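PDB 1ORU: yuaD protein from Bacillus subtilis, which is of unknown function but carries a MOSC domain, a family generally associated with binding molybdenum and pyridoxal phosphate. Local coordinates for residues R66-I71 against L123-N129. Sequence-based numbering, arbitrary orientation.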
# COMPACT_ATOMS: atom_id res chain seq x y z
N ARG A 66 2.93 -7.98 -1.75
CA ARG A 66 2.37 -6.95 -0.89
C ARG A 66 2.17 -7.42 0.56
O ARG A 66 2.18 -6.63 1.49
CB ARG A 66 1.04 -6.52 -1.48
CG ARG A 66 0.31 -5.46 -0.73
CD ARG A 66 -1.12 -5.39 -1.22
NE ARG A 66 -1.77 -4.18 -0.73
CZ ARG A 66 -3.07 -4.07 -0.50
NH1 ARG A 66 -3.87 -5.11 -0.71
NH2 ARG A 66 -3.57 -2.92 -0.07
N ARG A 67 1.96 -8.73 0.73
CA ARG A 67 1.73 -9.30 2.05
C ARG A 67 3.01 -9.90 2.63
O ARG A 67 3.13 -11.12 2.79
CB ARG A 67 0.63 -10.37 1.93
CG ARG A 67 -0.71 -9.81 1.45
CD ARG A 67 -1.65 -10.91 0.96
NE ARG A 67 -1.87 -11.91 2.00
CZ ARG A 67 -2.76 -11.79 2.98
NH1 ARG A 67 -3.53 -10.72 3.06
NH2 ARG A 67 -2.86 -12.74 3.91
N GLN A 68 3.96 -9.03 2.96
CA GLN A 68 5.25 -9.45 3.50
C GLN A 68 5.25 -9.80 4.98
O GLN A 68 5.92 -10.73 5.39
CB GLN A 68 6.30 -8.36 3.24
CG GLN A 68 6.63 -8.20 1.77
CD GLN A 68 7.46 -6.96 1.50
OE1 GLN A 68 8.18 -6.48 2.37
NE2 GLN A 68 7.38 -6.44 0.28
N ILE A 69 4.50 -9.04 5.77
CA ILE A 69 4.44 -9.26 7.21
C ILE A 69 2.99 -9.26 7.68
O ILE A 69 2.21 -8.39 7.30
CB ILE A 69 5.20 -8.14 7.98
CG1 ILE A 69 6.66 -8.07 7.53
CG2 ILE A 69 5.12 -8.40 9.48
CD1 ILE A 69 7.50 -9.29 7.93
N SER A 70 2.64 -10.24 8.50
CA SER A 70 1.28 -10.35 9.01
C SER A 70 1.27 -9.98 10.49
O SER A 70 2.09 -10.49 11.26
CB SER A 70 0.77 -11.78 8.83
OG SER A 70 -0.53 -11.92 9.36
N ILE A 71 0.35 -9.11 10.87
CA ILE A 71 0.24 -8.67 12.27
C ILE A 71 -1.16 -8.85 12.85
O ILE A 71 -2.16 -8.59 12.18
CB ILE A 71 0.60 -7.17 12.42
CG1 ILE A 71 1.95 -6.87 11.77
CG2 ILE A 71 0.62 -6.80 13.90
CD1 ILE A 71 2.36 -5.41 11.90
N LEU A 123 7.45 -0.83 9.38
CA LEU A 123 6.46 -1.53 8.57
C LEU A 123 5.45 -0.53 8.00
O LEU A 123 5.00 0.38 8.70
CB LEU A 123 5.73 -2.57 9.42
CG LEU A 123 6.59 -3.69 10.02
CD1 LEU A 123 5.73 -4.64 10.83
CD2 LEU A 123 7.30 -4.43 8.91
N LEU A 124 5.12 -0.72 6.73
CA LEU A 124 4.15 0.13 6.04
C LEU A 124 2.84 -0.66 6.02
O LEU A 124 2.79 -1.77 5.51
CB LEU A 124 4.60 0.40 4.60
CG LEU A 124 3.58 1.06 3.67
CD1 LEU A 124 3.29 2.48 4.14
CD2 LEU A 124 4.13 1.06 2.24
N CYS A 125 1.78 -0.09 6.57
CA CYS A 125 0.50 -0.79 6.61
C CYS A 125 -0.17 -0.94 5.23
O CYS A 125 -0.38 0.05 4.51
CB CYS A 125 -0.46 -0.08 7.56
SG CYS A 125 -2.04 -0.95 7.72
N GLU A 126 -0.47 -2.18 4.85
CA GLU A 126 -1.13 -2.46 3.59
C GLU A 126 -2.58 -2.93 3.78
O GLU A 126 -3.14 -3.65 2.94
CB GLU A 126 -0.34 -3.49 2.77
CG GLU A 126 0.92 -2.92 2.12
CD GLU A 126 0.62 -1.89 1.03
OE1 GLU A 126 -0.32 -2.10 0.25
OE2 GLU A 126 1.34 -0.86 0.95
N GLY A 127 -3.19 -2.53 4.89
CA GLY A 127 -4.58 -2.85 5.12
C GLY A 127 -4.98 -4.14 5.79
O GLY A 127 -4.14 -4.94 6.21
N GLU A 128 -6.29 -4.34 5.86
CA GLU A 128 -6.88 -5.51 6.49
C GLU A 128 -6.50 -6.84 5.87
O GLU A 128 -6.41 -6.97 4.65
CB GLU A 128 -8.40 -5.42 6.49
CG GLU A 128 -8.98 -4.19 7.15
CD GLU A 128 -10.49 -4.27 7.23
OE1 GLU A 128 -11.12 -3.25 7.58
OE2 GLU A 128 -11.05 -5.35 6.94
N ASN A 129 -6.32 -7.83 6.73
CA ASN A 129 -6.02 -9.17 6.27
C ASN A 129 -7.37 -9.89 6.30
O ASN A 129 -7.91 -10.16 7.37
CB ASN A 129 -5.02 -9.84 7.22
CG ASN A 129 -4.55 -11.19 6.72
OD1 ASN A 129 -4.70 -11.51 5.54
ND2 ASN A 129 -3.97 -11.98 7.61
O HOH W 1 -2.11 -0.31 -1.02
O HOH W 2 -3.28 -10.45 10.11
O HOH W 3 -1.80 -13.83 7.14
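Leu123 and Ile69 meet inside the mixed β-sheet of the MOSC domain, where strands 69-73 and 122-128 do not pair directly but both flank strand 163-169 as antiparallel neighbours. Two such strands can still be joined through their side chains, and here the joint has a dry part and a wet one. In the dry part Leu123 CD2 lies 3.9 Å from Ile69 CG1, while Leu123 CD1 meets Ile71 CD1 tip to tip at 3.6 Å and also reaches Ile69 CG2. Phe33 packs against both Leu123 and Ile69.

The polar part begins before the classic bulge that Gln68 and Ile69 make opposite Cys165. Arg66 turns CG away from its own amide nitrogen (chi1 180°), and from there its extended chain slants across Glu126 and brings the guanidinium edge to Glu126 OE1. Arg66 NE donates to that oxygen at 2.7 Å, a salt bridge received on the anti side of a carboxylate turned 69° from the guanidinium plane. Water 1 accepts from Arg66 NH2 and lies within bonding distance of Glu126 OE1. A methionine in place of Arg66 would probably leave Glu126 OE1 without its salt-bridge mate, beside the like-charged Glu126 of the second subunit.

At the Asn129 end of segment 123-129, a sulfate lies near Arg67. Ser70 OG and Asn129 ND2, 3.9 Å apart, are joined through waters 2 and 3. Asn129 OD1, in contrast, is gripped end-on by Arg67, NH1 at 2.9 Å and NH2 at 2.7 Å, both nitrogens approaching from one face of the amide.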